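Side-chain contact in putative lipid-transfer protein DIR1 (Arabidopsis thaliana, PDB 2RKN), which binds lysophospholipids as a putative lipid-transfer protein and is required for long-distance signalling in systemic acquired resistance: residues A[49-52]-A[53-57]. Numbering follows the deposited sequence. Where two conformers were deposited one is given.
With LP3 ((7R)-4,7-dihydroxy-N,N,N-trimethyl-10-oxo-3,5,9-trioxa-4-phosphaheptacosan-1-aminium 4-oxide), chain F.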
loop_
_atom_site.group_PDB
_atom_site.type_symbol
_atom_site.label_atom_id
_atom_site.label_comp_id
_atom_site.label_asym_id
_atom_site.label_seq_id
_atom_site.Cartn_x
_atom_site.Cartn_y
_atom_site.Cartn_z
ATOM N N SER A 49 -10.713 5.957 4.326
ATOM C CA SER A 49 -11.649 4.857 4.154
ATOM C C SER A 49 -11.770 4.015 5.407
ATOM O O SER A 49 -10.766 3.719 6.070
ATOM C CB SER A 49 -11.231 3.933 2.996
ATOM O OG SER A 49 -11.968 2.717 2.943
ATOM N N PRO A 50 -13.013 3.655 5.777
ATOM C CA PRO A 50 -13.178 2.688 6.836
ATOM C C PRO A 50 -12.405 1.392 6.676
ATOM O O PRO A 50 -12.156 0.696 7.714
ATOM C CB PRO A 50 -14.700 2.371 6.739
ATOM C CG PRO A 50 -15.266 3.596 6.307
ATOM C CD PRO A 50 -14.310 4.110 5.245
ATOM N N TRP A 51 -12.031 1.076 5.430
ATOM C CA TRP A 51 -11.257 -0.129 5.195
ATOM C C TRP A 51 -9.918 -0.112 5.935
ATOM O O TRP A 51 -9.469 -1.167 6.303
ATOM C CB TRP A 51 -11.049 -0.349 3.711
ATOM C CG TRP A 51 -12.149 -1.025 3.021
ATOM C CD1 TRP A 51 -13.113 -1.833 3.557
ATOM C CD2 TRP A 51 -12.350 -1.029 1.613
ATOM N NE1 TRP A 51 -13.901 -2.356 2.542
ATOM C CE2 TRP A 51 -13.469 -1.852 1.352
ATOM C CE3 TRP A 51 -11.730 -0.346 0.532
ATOM C CZ2 TRP A 51 -13.937 -2.059 0.076
ATOM C CZ3 TRP A 51 -12.183 -0.581 -0.727
ATOM C CH2 TRP A 51 -13.305 -1.418 -0.944
ATOM N N LEU A 52 -9.303 1.048 6.186
ATOM C CA LEU A 52 -7.998 1.028 6.848
ATOM C C LEU A 52 -8.218 0.430 8.217
ATOM O O LEU A 52 -7.477 -0.460 8.688
ATOM C CB LEU A 52 -7.390 2.445 6.900
ATOM C CG LEU A 52 -7.083 3.033 5.514
ATOM C CD1 LEU A 52 -5.934 4.031 5.590
ATOM C CD2 LEU A 52 -6.698 1.943 4.536
ATOM N N GLY A 53 -9.275 0.891 8.864
ATOM C CA GLY A 53 -9.542 0.335 10.178
ATOM C C GLY A 53 -9.826 -1.169 10.153
ATOM O O GLY A 53 -9.258 -1.964 10.974
ATOM N N SER A 54 -10.718 -1.578 9.250
ATOM C CA SER A 54 -11.100 -2.993 9.093
ATOM C C SER A 54 -9.909 -3.915 8.830
ATOM O O SER A 54 -9.838 -5.006 9.427
ATOM C CB SER A 54 -12.168 -3.148 7.982
ATOM O OG SER A 54 -13.310 -2.437 8.384
ATOM N N PHE A 55 -8.947 -3.467 8.015
ATOM C CA PHE A 55 -7.848 -4.336 7.631
ATOM C C PHE A 55 -6.603 -4.113 8.475
ATOM O O PHE A 55 -5.576 -4.706 8.156
ATOM C CB PHE A 55 -7.571 -4.251 6.112
ATOM C CG PHE A 55 -8.613 -4.921 5.288
ATOM C CD1 PHE A 55 -9.552 -4.161 4.584
ATOM C CD2 PHE A 55 -8.640 -6.316 5.179
ATOM C CE1 PHE A 55 -10.540 -4.807 3.807
ATOM C CE2 PHE A 55 -9.589 -6.962 4.419
ATOM C CZ PHE A 55 -10.572 -6.213 3.752
ATOM N N GLY A 56 -6.703 -3.205 9.443
ATOM C CA GLY A 56 -5.565 -2.873 10.353
ATOM C C GLY A 56 -4.418 -2.204 9.628
ATOM O O GLY A 56 -3.255 -2.356 9.995
ATOM N N VAL A 57 -4.749 -1.375 8.649
ATOM C CA VAL A 57 -3.709 -0.594 7.919
ATOM C C VAL A 57 -3.299 0.720 8.566
ATOM O O VAL A 57 -4.166 1.524 8.944
ATOM C CB VAL A 57 -4.257 -0.266 6.507
ATOM C CG1 VAL A 57 -3.161 0.492 5.742
ATOM C CG2 VAL A 57 -4.573 -1.547 5.854
HETATM C C1 LP3 F . -14.257 -8.806 -0.323
HETATM C C2 LP3 F . -13.305 -7.873 0.337
HETATM C C3 LP3 F . -12.618 -7.021 -0.676
HETATM C C4 LP3 F . -13.798 -10.313 -3.880
HETATM C C11 LP3 F . -11.489 -5.120 -0.738
HETATM C C12 LP3 F . -10.829 -4.168 0.223
HETATM C C13 LP3 F . -9.755 -3.319 -0.450
HETATM C C14 LP3 F . -8.932 -2.643 0.649
HETATM C C15 LP3 F . -8.452 -1.298 0.152
HETATM C C16 LP3 F . -7.450 -0.612 1.054
HETATM C C17 LP3 F . -6.588 0.349 0.236
HETATM C C18 LP3 F . -5.851 1.327 1.140
HETATM C C19 LP3 F . -4.599 1.981 0.561
HETATM C C20 LP3 F . -4.650 3.376 1.180
HETATM C C21 LP3 F . -3.333 4.003 1.552
HETATM C C22 LP3 F . -3.545 5.253 2.405
HETATM C C23 LP3 F . -2.336 6.209 2.539
HETATM C C24 LP3 F . -2.607 7.298 3.592
HETATM C C25 LP3 F . -1.421 8.231 3.886
HETATM C C26 LP3 F . -1.542 9.057 5.184
HETATM C C27 LP3 F . -0.210 9.528 5.821
HETATM C C28 LP3 F . -0.266 9.949 7.292
HETATM O O2 LP3 F . -13.895 -7.192 1.315
HETATM O O3 LP3 F . -12.589 -5.743 -0.373
HETATM O O11 LP3 F . -11.006 -5.271 -1.841
HETATM O O1P LP3 F . -15.002 -12.094 -1.150
HETATM O O2P LP3 F . -12.653 -11.643 -1.705
HETATM O O3P LP3 F . -13.851 -10.089 -0.211
HETATM O O4P LP3 F . -14.490 -10.116 -2.661
HETATM P P LP3 F . -14.012 -10.967 -1.469
HETATM O O HOH W 1 -10.393 3.465 9.030
HETATM O O HOH W 2 -13.401 0.480 10.030
#
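S49 and G53 are joined by a water that donates to S49 O and accepts from G53 N. S49 also caps helix 50-55: its OG, swung anti to the backbone N (chi1 169°), receives the amide of W51 at 3.0 Å between W51 N and S49 OG. The carbonyl of P50 takes the nearly straight hydrogen bond of S54 N, which lies in the carbonyl plane; a second water donates to P50 O as well and reaches S54 OG weakly.

W51 and F55 stand one turn apart and extend side by side. The edge of F55, led by CE1, comes over a face of the indole and lies 3.9 Å from W51 CD1, an edge-to-face pair with planes at 66°. The F55 amide binds W51 O, and that same oxygen lies at the edge of the phenyl ring, 3.5 Å from F55 CD1. The acyl chain of the bound lysophospholipid runs across the indole: its C12 sits over the ring centre, and C15 comes to 3.4 Å from W51 CE3. F55 CE1 lies on this same face of the indole and meets lipid C12 at 3.7 Å, and F55 also touches the second lipid of the pocket. In this non-specific lipid-transfer protein fold, an all-helical bundle with four disulfides, helix 50-55 supplies W51, L52 and F55 to the lipid pocket, with L4 and Y46 packing on W51.

In one of its two conformers, L52 places CD2 3.6 Å from lipid C18 and 3.8 Å from V57 CB. Here the helix finishes in a Schellman motif: G56 takes positive phi (66°), and the chain bends back until V57 N donates to L52 O, 2.9 Å away, while V57 packs onward against V19.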